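Long-range contacts in cell wall surface anchor family protein (PDB 3PHS), which is the minor pilin GBS52 of Streptococcus agalactiae, a cell-wall-anchored pilus subunit that mediates adhesion to lung epithelial cells through an IgG-like domain: residues A[13-18]-A[121-127]; A[49-53]-A[72-77]; A[157-163]-A[203-209]. One frame throughout, in Å; residues are numbered along the deposited sequence.

Contact 1 of 3, residues A[13-18]-A[121-127]; sequences HQLTIV and LSEDKVI
Leu15 CB meets CD1 of Leu121, the last residue of strand 109-121, at 4.2 Å. CD1 of Leu15 leans across to the neighbouring strand, 3.7 Å from CB of Lys125 and 4.1 Å from CG1 of Ile127. With CG anti to its backbone N (chi1 171°), Leu15 brings that methyl across to the second strand, while Phe92 and Leu49 pack on it from the rest of the domain. On the other face Val18 CG2 touches Val126 CG1. Residues 13-18 and 125-127 run parallel, their axes 12° apart, a parallel pairing of the chain's first strand with its domain's last in an Ig-like sandwich. Four backbone bonds alternate between them: Lys125 N to Gln14 O, Thr16 N to Lys125 O, Ile127 N to Thr16 O and Val18 N to Ile127 O. A water joins Thr16 OG1 to Lys125 O. Toward the chain start, the backbone of the loop lies over one face of the His13 ring, Ser122 C toward the rim and Glu123 N above the centre. Asp124 extends the pairing with its side chain, its OD2 accepting Gln14 N at 2.8 Å, almost straight at 175° but from above the carboxylate plane. A water bridges this OD2 to His13 ND1, whereas His13 NE2 is hydrogen-bonded to Asp97. At the polar edge, Lys125 NZ forms salt bridges with Glu123 OE2 (3.0 Å) and Glu33.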
loop_
_atom_site.group_PDB
_atom_site.type_symbol
_atom_site.label_atom_id
_atom_site.label_comp_id
_atom_site.label_asym_id
_atom_site.label_seq_id
_atom_site.Cartn_x
_atom_site.Cartn_y
_atom_site.Cartn_z
ATOM N N HIS A 13 12.802 14.237 -25.974
ATOM C CA HIS A 13 12.285 12.896 -26.306
ATOM C C HIS A 13 10.883 12.701 -25.757
ATOM O O HIS A 13 10.456 13.417 -24.848
ATOM C CB HIS A 13 13.184 11.785 -25.734
ATOM C CG HIS A 13 14.635 11.965 -26.042
ATOM N ND1 HIS A 13 15.139 11.880 -27.320
ATOM C CD2 HIS A 13 15.688 12.245 -25.237
ATOM C CE1 HIS A 13 16.442 12.103 -27.291
ATOM N NE2 HIS A 13 16.801 12.320 -26.037
ATOM N N GLN A 14 10.183 11.720 -26.315
ATOM C CA GLN A 14 8.843 11.355 -25.880
ATOM C C GLN A 14 8.982 10.225 -24.900
ATOM O O GLN A 14 9.783 9.325 -25.107
ATOM C CB GLN A 14 8.046 10.836 -27.071
ATOM C CG GLN A 14 7.941 11.830 -28.200
ATOM C CD GLN A 14 7.239 13.056 -27.752
ATOM O OE1 GLN A 14 7.865 14.066 -27.406
ATOM N NE2 GLN A 14 5.917 12.987 -27.733
ATOM N N LEU A 15 8.198 10.271 -23.836
ATOM C CA LEU A 15 8.113 9.140 -22.918
ATOM C C LEU A 15 6.651 8.813 -22.698
ATOM O O LEU A 15 5.849 9.717 -22.452
ATOM C CB LEU A 15 8.768 9.502 -21.583
ATOM C CG LEU A 15 8.596 8.511 -20.435
ATOM C CD1 LEU A 15 9.254 7.165 -20.754
ATOM C CD2 LEU A 15 9.161 9.086 -19.128
ATOM N N THR A 16 6.315 7.520 -22.774
ATOM C CA THR A 16 4.938 7.061 -22.572
ATOM C C THR A 16 4.974 6.018 -21.487
ATOM O O THR A 16 5.713 5.060 -21.601
ATOM C CB THR A 16 4.342 6.418 -23.858
ATOM O OG1 THR A 16 4.338 7.381 -24.926
ATOM C CG2 THR A 16 2.892 5.931 -23.618
ATOM N N ILE A 17 4.194 6.223 -20.424
ATOM C CA ILE A 17 4.100 5.245 -19.339
ATOM C C ILE A 17 2.791 4.533 -19.558
ATOM O O ILE A 17 1.755 5.184 -19.639
ATOM C CB ILE A 17 4.065 5.941 -17.926
ATOM C CG1 ILE A 17 5.292 6.839 -17.656
ATOM C CG2 ILE A 17 3.863 4.927 -16.802
ATOM C CD1 ILE A 17 6.545 6.435 -18.242
ATOM N N VAL A 18 2.826 3.203 -19.660
ATOM C CA VAL A 18 1.609 2.428 -19.925
ATOM C C VAL A 18 1.264 1.632 -18.683
ATOM O O VAL A 18 1.998 0.720 -18.289
ATOM C CB VAL A 18 1.766 1.485 -21.160
ATOM C CG1 VAL A 18 0.411 0.892 -21.606
ATOM C CG2 VAL A 18 2.387 2.237 -22.340
ATOM N N LEU A 121 16.654 8.418 -20.461
ATOM C CA LEU A 121 15.943 9.044 -21.584
ATOM C C LEU A 121 16.907 9.683 -22.589
ATOM O O LEU A 121 17.139 10.903 -22.592
ATOM C CB LEU A 121 14.864 10.037 -21.106
ATOM C CG LEU A 121 13.849 10.425 -22.189
ATOM C CD1 LEU A 121 12.874 9.251 -22.469
ATOM C CD2 LEU A 121 13.118 11.730 -21.743
ATOM N N SER A 122 17.480 8.811 -23.416
ATOM C CA SER A 122 18.395 9.176 -24.487
ATOM C C SER A 122 17.758 9.065 -25.884
ATOM O O SER A 122 18.407 9.376 -26.904
ATOM C CB SER A 122 19.571 8.202 -24.430
ATOM O OG SER A 122 19.110 6.876 -24.627
ATOM N N GLU A 123 16.501 8.620 -25.915
ATOM C CA GLU A 123 15.702 8.361 -27.113
ATOM C C GLU A 123 14.245 8.278 -26.644
ATOM O O GLU A 123 14.002 8.213 -25.435
ATOM C CB GLU A 123 16.109 7.017 -27.745
ATOM C CG GLU A 123 16.075 5.813 -26.764
ATOM C CD GLU A 123 16.433 4.485 -27.420
ATOM O OE1 GLU A 123 17.048 4.508 -28.502
ATOM O OE2 GLU A 123 16.092 3.421 -26.854
ATOM N N ASP A 124 13.284 8.266 -27.577
ATOM C CA ASP A 124 11.876 8.037 -27.189
ATOM C C ASP A 124 11.738 6.691 -26.480
ATOM O O ASP A 124 12.360 5.692 -26.890
ATOM C CB ASP A 124 10.959 8.052 -28.402
ATOM C CG ASP A 124 10.964 9.377 -29.129
ATOM O OD1 ASP A 124 10.583 9.366 -30.308
ATOM O OD2 ASP A 124 11.312 10.415 -28.535
ATOM N N LYS A 125 10.905 6.655 -25.441
ATOM C CA LYS A 125 10.765 5.448 -24.617
ATOM C C LYS A 125 9.310 5.125 -24.356
ATOM O O LYS A 125 8.496 6.030 -24.137
ATOM C CB LYS A 125 11.461 5.645 -23.258
ATOM C CG LYS A 125 13.004 5.696 -23.280
ATOM C CD LYS A 125 13.595 4.310 -23.475
ATOM C CE LYS A 125 15.130 4.316 -23.312
ATOM N NZ LYS A 125 15.680 3.073 -23.932
ATOM N N VAL A 126 9.009 3.823 -24.333
ATOM C CA VAL A 126 7.705 3.323 -23.879
ATOM C C VAL A 126 7.982 2.366 -22.703
ATOM O O VAL A 126 8.750 1.415 -22.828
ATOM C CB VAL A 126 6.923 2.636 -25.008
ATOM C CG1 VAL A 126 5.579 2.076 -24.491
ATOM C CG2 VAL A 126 6.681 3.615 -26.178
ATOM N N ILE A 127 7.379 2.638 -21.555
ATOM C CA ILE A 127 7.711 1.864 -20.360
ATOM C C ILE A 127 6.439 1.357 -19.693
ATOM O O ILE A 127 5.410 2.044 -19.703
ATOM C CB ILE A 127 8.571 2.660 -19.338
ATOM C CG1 ILE A 127 7.826 3.853 -18.832
ATOM C CG2 ILE A 127 9.988 3.082 -19.906
ATOM C CD1 ILE A 127 7.972 3.967 -17.373
HETATM O O HOH W 1 13.966 11.507 -29.616
HETATM O O HOH W 2 6.760 7.596 -25.982
#

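Contact 2 of 3, residues A[49-53]-A[72-77]; sequences LYQLK and LKKQAQ
The Tyr50 ring receives Leu72 over one face and Ala76 at its edge. CB of Leu72 sits 3.6 Å from the ring centroid and 17° off the normal, a CH-pi contact shifted toward the rim, and its CD1 reaches on to CE1 of Tyr50 at 3.8 Å. The two side chains cross at about a right angle. In the ring plane, the methyl CB of Ala76 abuts CD2 of Tyr50, also at 3.8 Å. Where the chain leaves the helix at Ala76, Gln77 N gives a short, straight bond to Gln51 O (2.7 Å, 169°), lying in the carbonyl plane. Beyond it the amide groups of Gln51 and Gln77 are turned 56° apart; Gln51 OE1 is held by Gln78. Lys53 folds over the helix end: its CG lies 3.4 Å from Gln75 O, and bends further along the chain bring NZ to a weak bond with Gln77 OE1 at 3.3 Å. A water links Lys53 N to Gln75 O. Helix 69-75 is followed, the chain turning a corner at Gln77, by edge strand 76-83, which pairs antiparallel with 46-52; Trp64 of helix 60-65 packs on Tyr50, Leu52 and Leu72, and strand 98-106 flanks 46-52 on its other side.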
loop_
_atom_site.group_PDB
_atom_site.type_symbol
_atom_site.label_atom_id
_atom_site.label_comp_id
_atom_site.label_asym_id
_atom_site.label_seq_id
_atom_site.Cartn_x
_atom_site.Cartn_y
_atom_site.Cartn_z
ATOM N N LEU A 49 7.521 12.339 -12.923
ATOM C CA LEU A 49 8.873 12.066 -13.381
ATOM C C LEU A 49 9.802 13.157 -12.869
ATOM O O LEU A 49 9.561 14.337 -13.122
ATOM C CB LEU A 49 8.903 11.948 -14.919
ATOM C CG LEU A 49 8.601 10.602 -15.606
ATOM C CD1 LEU A 49 9.749 9.644 -15.448
ATOM C CD2 LEU A 49 7.309 9.917 -15.155
ATOM N N TYR A 50 10.849 12.752 -12.145
ATOM C CA TYR A 50 11.808 13.665 -11.516
ATOM C C TYR A 50 13.112 13.617 -12.301
ATOM O O TYR A 50 13.747 12.568 -12.403
ATOM C CB TYR A 50 12.011 13.295 -10.049
ATOM C CG TYR A 50 10.767 13.597 -9.247
ATOM C CD1 TYR A 50 9.686 12.710 -9.236
ATOM C CD2 TYR A 50 10.639 14.809 -8.578
ATOM C CE1 TYR A 50 8.523 13.008 -8.520
ATOM C CE2 TYR A 50 9.480 15.122 -7.868
ATOM C CZ TYR A 50 8.442 14.212 -7.832
ATOM O OH TYR A 50 7.311 14.553 -7.146
ATOM N N GLN A 51 13.460 14.746 -12.912
ATOM C CA GLN A 51 14.698 14.854 -13.680
ATOM C C GLN A 51 15.897 14.916 -12.722
ATOM O O GLN A 51 16.008 15.854 -11.931
ATOM C CB GLN A 51 14.632 16.140 -14.492
ATOM C CG GLN A 51 15.637 16.307 -15.597
ATOM C CD GLN A 51 15.329 17.623 -16.303
ATOM O OE1 GLN A 51 14.657 17.647 -17.330
ATOM N NE2 GLN A 51 15.709 18.710 -15.690
ATOM N N LEU A 52 16.790 13.930 -12.796
ATOM C CA LEU A 52 17.951 13.893 -11.890
ATOM C C LEU A 52 18.922 15.042 -12.153
ATOM O O LEU A 52 19.102 15.450 -13.297
ATOM C CB LEU A 52 18.701 12.559 -11.986
ATOM C CG LEU A 52 18.233 11.443 -11.058
ATOM C CD1 LEU A 52 16.766 11.065 -11.336
ATOM C CD2 LEU A 52 19.145 10.237 -11.178
ATOM N N LYS A 53 19.500 15.569 -11.077
ATOM C CA LYS A 53 20.577 16.563 -11.182
ATOM C C LYS A 53 21.942 15.905 -11.164
ATOM O O LYS A 53 22.901 16.458 -11.694
ATOM C CB LYS A 53 20.485 17.577 -10.038
ATOM C CG LYS A 53 19.247 18.453 -10.089
ATOM C CD LYS A 53 19.287 19.561 -9.024
ATOM C CE LYS A 53 19.638 20.923 -9.619
ATOM N NZ LYS A 53 20.852 20.925 -10.511
ATOM N N LEU A 72 12.011 14.348 -3.226
ATOM C CA LEU A 72 12.162 14.103 -4.664
ATOM C C LEU A 72 12.299 15.449 -5.360
ATOM O O LEU A 72 13.209 15.656 -6.162
ATOM C CB LEU A 72 10.952 13.334 -5.214
ATOM C CG LEU A 72 10.715 11.899 -4.700
ATOM C CD1 LEU A 72 9.394 11.348 -5.263
ATOM C CD2 LEU A 72 11.868 10.952 -5.056
ATOM N N LYS A 73 11.397 16.366 -5.024
ATOM C CA LYS A 73 11.385 17.716 -5.605
ATOM C C LYS A 73 12.718 18.442 -5.324
ATOM O O LYS A 73 13.331 19.037 -6.245
ATOM C CB LYS A 73 10.180 18.496 -5.052
ATOM C CG LYS A 73 10.070 19.981 -5.456
ATOM C CD LYS A 73 9.718 20.143 -6.920
ATOM C CE LYS A 73 9.609 21.618 -7.322
ATOM N NZ LYS A 73 9.013 21.749 -8.696
ATOM N N LYS A 74 13.162 18.362 -4.069
ATOM C CA LYS A 74 14.395 19.002 -3.608
ATOM C C LYS A 74 15.617 18.547 -4.417
ATOM O O LYS A 74 16.465 19.359 -4.782
ATOM C CB LYS A 74 14.589 18.717 -2.112
ATOM C CG LYS A 74 15.714 19.491 -1.421
ATOM C CD LYS A 74 15.990 18.936 -0.008
ATOM C CE LYS A 74 14.744 18.952 0.896
ATOM N NZ LYS A 74 14.752 17.854 1.923
ATOM N N GLN A 75 15.703 17.253 -4.709
ATOM C CA GLN A 75 16.862 16.719 -5.433
ATOM C C GLN A 75 16.760 16.758 -6.968
ATOM O O GLN A 75 17.762 16.534 -7.649
ATOM C CB GLN A 75 17.205 15.300 -4.942
ATOM C CG GLN A 75 17.662 15.290 -3.489
ATOM C CD GLN A 75 18.321 14.005 -3.042
ATOM O OE1 GLN A 75 18.955 13.283 -3.828
ATOM N NE2 GLN A 75 18.214 13.729 -1.746
ATOM N N ALA A 76 15.566 17.010 -7.506
ATOM C CA ALA A 76 15.336 17.031 -8.956
ATOM C C ALA A 76 15.632 18.400 -9.597
ATOM O O ALA A 76 15.649 19.411 -8.899
ATOM C CB ALA A 76 13.894 16.594 -9.278
ATOM N N GLN A 77 15.858 18.402 -10.916
ATOM C CA GLN A 77 16.100 19.627 -11.721
ATOM C C GLN A 77 14.822 20.235 -12.300
ATOM O O GLN A 77 14.679 21.457 -12.287
ATOM C CB GLN A 77 17.100 19.356 -12.858
ATOM C CG GLN A 77 17.371 20.541 -13.813
ATOM C CD GLN A 77 18.726 21.219 -13.595
ATOM O OE1 GLN A 77 19.792 20.568 -13.655
ATOM N NE2 GLN A 77 18.696 22.539 -13.359
HETATM O O HOH W 3 19.722 14.549 -8.331
#

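Contact 3 of 3, residues A[157-163]-A[203-209]; sequences VFELYEK and DYVLKEI
Phe158 and Glu208 pack closely on the buried side of an antiparallel strand pair, whose other side carries Glu159, Tyr161, Val205 and Lys207. CG of Glu208 lies over one face of the Phe158 ring, 4.0 Å from its centroid, and the glutamate CB comes to 3.5 Å from CE2 of Phe158. Ring and carboxylate planes are 36° apart. Further along, Leu160 CD1 wedges between Tyr204 CB and Leu206 CD2, 3.8 Å from each; the Leu160 side chain, extended away from its backbone N (chi1 -177°), carries this methyl to the partner strand. On that other side the packing is looser: Tyr161 CE1 is 4.2 Å from Lys207 CB, and Glu159 OE1 and Lys207 NZ stay 5.2 Å apart. Tyr161 OH instead donates to Glu159 OE1 at 2.8 Å, tying two side chains of one strand together. Where the pair ends, Lys163 and Asp203 run side by side without their charges meeting, and Asp203 OD1 is hydrogen-bonded to Thr225 OG1. Six backbone hydrogen bonds join the strands; Glu159-Lys207 and Tyr161-Val205 are the hydrogen-bonded pairs. Within the prealbumin-like domain, strand 202-210 lies between 157-162 and 221-226. Phe158 and Leu206 face Leu140 of strand 135-146, Leu160 meets Ile196 of strand 193-200, and Arg112 of strand 109-121 makes a cation-pi interaction with Tyr204.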
loop_
_atom_site.group_PDB
_atom_site.type_symbol
_atom_site.label_atom_id
_atom_site.label_comp_id
_atom_site.label_asym_id
_atom_site.label_seq_id
_atom_site.Cartn_x
_atom_site.Cartn_y
_atom_site.Cartn_z
ATOM N N VAL A 157 -12.221 -2.031 18.648
ATOM C CA VAL A 157 -11.982 -1.104 17.531
ATOM C C VAL A 157 -10.532 -1.177 17.049
ATOM O O VAL A 157 -9.587 -1.066 17.831
ATOM C CB VAL A 157 -12.384 0.348 17.922
ATOM C CG1 VAL A 157 -12.067 1.369 16.790
ATOM C CG2 VAL A 157 -13.868 0.388 18.318
ATOM N N PHE A 158 -10.381 -1.375 15.741
ATOM C CA PHE A 158 -9.091 -1.389 15.080
ATOM C C PHE A 158 -9.065 -0.410 13.892
ATOM O O PHE A 158 -10.120 -0.037 13.369
ATOM C CB PHE A 158 -8.824 -2.780 14.507
ATOM C CG PHE A 158 -8.410 -3.806 15.530
ATOM C CD1 PHE A 158 -9.363 -4.580 16.185
ATOM C CD2 PHE A 158 -7.069 -4.057 15.771
ATOM C CE1 PHE A 158 -8.960 -5.566 17.119
ATOM C CE2 PHE A 158 -6.668 -5.037 16.693
ATOM C CZ PHE A 158 -7.625 -5.775 17.360
ATOM N N GLU A 159 -7.857 -0.006 13.508
ATOM C CA GLU A 159 -7.595 0.620 12.208
ATOM C C GLU A 159 -6.584 -0.256 11.476
ATOM O O GLU A 159 -5.853 -1.017 12.106
ATOM C CB GLU A 159 -7.063 2.037 12.378
ATOM C CG GLU A 159 -8.127 2.991 12.912
ATOM C CD GLU A 159 -7.583 4.343 13.312
ATOM O OE1 GLU A 159 -6.354 4.556 13.299
ATOM O OE2 GLU A 159 -8.420 5.204 13.647
ATOM N N LEU A 160 -6.553 -0.151 10.151
ATOM C CA LEU A 160 -5.611 -0.906 9.327
ATOM C C LEU A 160 -4.755 0.063 8.510
ATOM O O LEU A 160 -5.270 1.060 7.997
ATOM C CB LEU A 160 -6.377 -1.851 8.402
ATOM C CG LEU A 160 -5.526 -2.773 7.522
ATOM C CD1 LEU A 160 -4.782 -3.831 8.318
ATOM C CD2 LEU A 160 -6.405 -3.443 6.461
ATOM N N TYR A 161 -3.455 -0.211 8.428
ATOM C CA TYR A 161 -2.516 0.621 7.696
ATOM C C TYR A 161 -1.712 -0.248 6.750
ATOM O O TYR A 161 -1.501 -1.409 7.025
ATOM C CB TYR A 161 -1.535 1.284 8.673
ATOM C CG TYR A 161 -2.189 2.322 9.537
ATOM C CD1 TYR A 161 -2.922 1.958 10.676
ATOM C CD2 TYR A 161 -2.105 3.669 9.206
ATOM C CE1 TYR A 161 -3.555 2.933 11.460
ATOM C CE2 TYR A 161 -2.706 4.638 9.985
ATOM C CZ TYR A 161 -3.425 4.272 11.112
ATOM O OH TYR A 161 -4.030 5.269 11.867
ATOM N N GLU A 162 -1.231 0.329 5.651
ATOM C CA GLU A 162 -0.124 -0.307 4.935
ATOM C C GLU A 162 1.080 -0.265 5.887
ATOM O O GLU A 162 1.181 0.656 6.708
ATOM C CB GLU A 162 0.184 0.456 3.635
ATOM C CG GLU A 162 -0.971 0.419 2.623
ATOM C CD GLU A 162 -0.714 1.235 1.359
ATOM O OE1 GLU A 162 0.338 1.894 1.253
ATOM O OE2 GLU A 162 -1.581 1.206 0.472
ATOM N N LYS A 163 1.979 -1.242 5.786
ATOM C CA LYS A 163 3.233 -1.226 6.554
ATOM C C LYS A 163 3.944 0.127 6.394
ATOM O O LYS A 163 4.099 0.621 5.272
ATOM C CB LYS A 163 4.168 -2.369 6.127
ATOM C CG LYS A 163 5.297 -2.591 7.126
ATOM C CD LYS A 163 6.323 -3.607 6.660
ATOM C CE LYS A 163 7.515 -3.592 7.618
ATOM N NZ LYS A 163 8.114 -4.942 7.817
ATOM N N ASP A 203 2.093 -6.110 2.814
ATOM C CA ASP A 203 2.197 -6.047 4.275
ATOM C C ASP A 203 1.389 -4.916 4.870
ATOM O O ASP A 203 1.423 -3.773 4.381
ATOM C CB ASP A 203 3.673 -5.940 4.698
ATOM C CG ASP A 203 4.469 -7.182 4.351
ATOM O OD1 ASP A 203 3.856 -8.251 4.114
ATOM O OD2 ASP A 203 5.724 -7.072 4.314
ATOM N N TYR A 204 0.651 -5.240 5.927
ATOM C CA TYR A 204 -0.228 -4.295 6.589
ATOM C C TYR A 204 -0.021 -4.348 8.098
ATOM O O TYR A 204 0.655 -5.232 8.612
ATOM C CB TYR A 204 -1.712 -4.596 6.256
ATOM C CG TYR A 204 -2.054 -4.424 4.790
ATOM C CD1 TYR A 204 -1.757 -5.415 3.867
ATOM C CD2 TYR A 204 -2.656 -3.248 4.327
ATOM C CE1 TYR A 204 -2.057 -5.252 2.501
ATOM C CE2 TYR A 204 -2.970 -3.071 2.952
ATOM C CZ TYR A 204 -2.661 -4.082 2.059
ATOM O OH TYR A 204 -2.943 -3.914 0.724
ATOM N N VAL A 205 -0.617 -3.389 8.790
ATOM C CA VAL A 205 -0.524 -3.321 10.247
ATOM C C VAL A 205 -1.904 -3.025 10.813
ATOM O O VAL A 205 -2.561 -2.045 10.428
ATOM C CB VAL A 205 0.500 -2.257 10.716
ATOM C CG1 VAL A 205 0.475 -2.104 12.247
ATOM C CG2 VAL A 205 1.894 -2.596 10.236
ATOM N N LEU A 206 -2.335 -3.884 11.736
ATOM C CA LEU A 206 -3.551 -3.648 12.502
ATOM C C LEU A 206 -3.215 -2.878 13.772
ATOM O O LEU A 206 -2.352 -3.300 14.547
ATOM C CB LEU A 206 -4.201 -4.984 12.868
ATOM C CG LEU A 206 -5.055 -5.667 11.797
ATOM C CD1 LEU A 206 -5.308 -7.106 12.218
ATOM C CD2 LEU A 206 -6.384 -4.911 11.564
ATOM N N LYS A 207 -3.884 -1.762 13.972
ATOM C CA LYS A 207 -3.709 -0.986 15.165
ATOM C C LYS A 207 -4.945 -1.097 16.057
ATOM O O LYS A 207 -6.012 -0.806 15.637
ATOM C CB LYS A 207 -3.378 0.464 14.810
ATOM C CG LYS A 207 -2.881 1.285 15.961
ATOM C CD LYS A 207 -2.453 2.712 15.541
ATOM C CE LYS A 207 -2.322 3.658 16.753
ATOM N NZ LYS A 207 -2.150 5.063 16.379
ATOM N N GLU A 208 -4.777 -1.614 17.267
ATOM C CA GLU A 208 -5.923 -1.723 18.156
ATOM C C GLU A 208 -6.111 -0.371 18.835
ATOM O O GLU A 208 -5.170 0.160 19.429
ATOM C CB GLU A 208 -5.719 -2.836 19.196
ATOM C CG GLU A 208 -6.990 -3.143 19.974
ATOM C CD GLU A 208 -6.829 -4.305 20.963
ATOM O OE1 GLU A 208 -5.881 -5.109 20.832
ATOM O OE2 GLU A 208 -7.684 -4.404 21.862
ATOM N N ILE A 209 -7.323 0.167 18.741
ATOM C CA ILE A 209 -7.626 1.548 19.150
ATOM C C ILE A 209 -8.282 1.571 20.519
ATOM O O ILE A 209 -7.923 2.386 21.380
ATOM C CB ILE A 209 -8.596 2.236 18.135
ATOM C CG1 ILE A 209 -8.006 2.213 16.723
ATOM C CG2 ILE A 209 -8.926 3.674 18.559
ATOM C CD1 ILE A 209 -6.601 2.761 16.625
HETATM O O HOH W 4 -1.405 -1.475 -0.714
#

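Overall arrangement
Contacts 1 and 2 belong to one sandwich, and contact 3 to the next domain along the chain. Contact 2 lies in the sequence between the two segments of contact 1, and their centres are about 17 Å apart. They join through the interior, where Leu15 CD2 of contact 1 packs on Leu49 CD1 of contact 2 at 3.8 Å, linking the sheet of strand 13-21 to that of strand 46-52. Contact 3 follows later, on the opposite side of the chain's centre, its centre about 39 Å from that of contact 1 and 33 Å from that of contact 2. Its nearest atoms remain about 15 Å from contact 2, although Arg112 of strand 109-121 reaches contact 3.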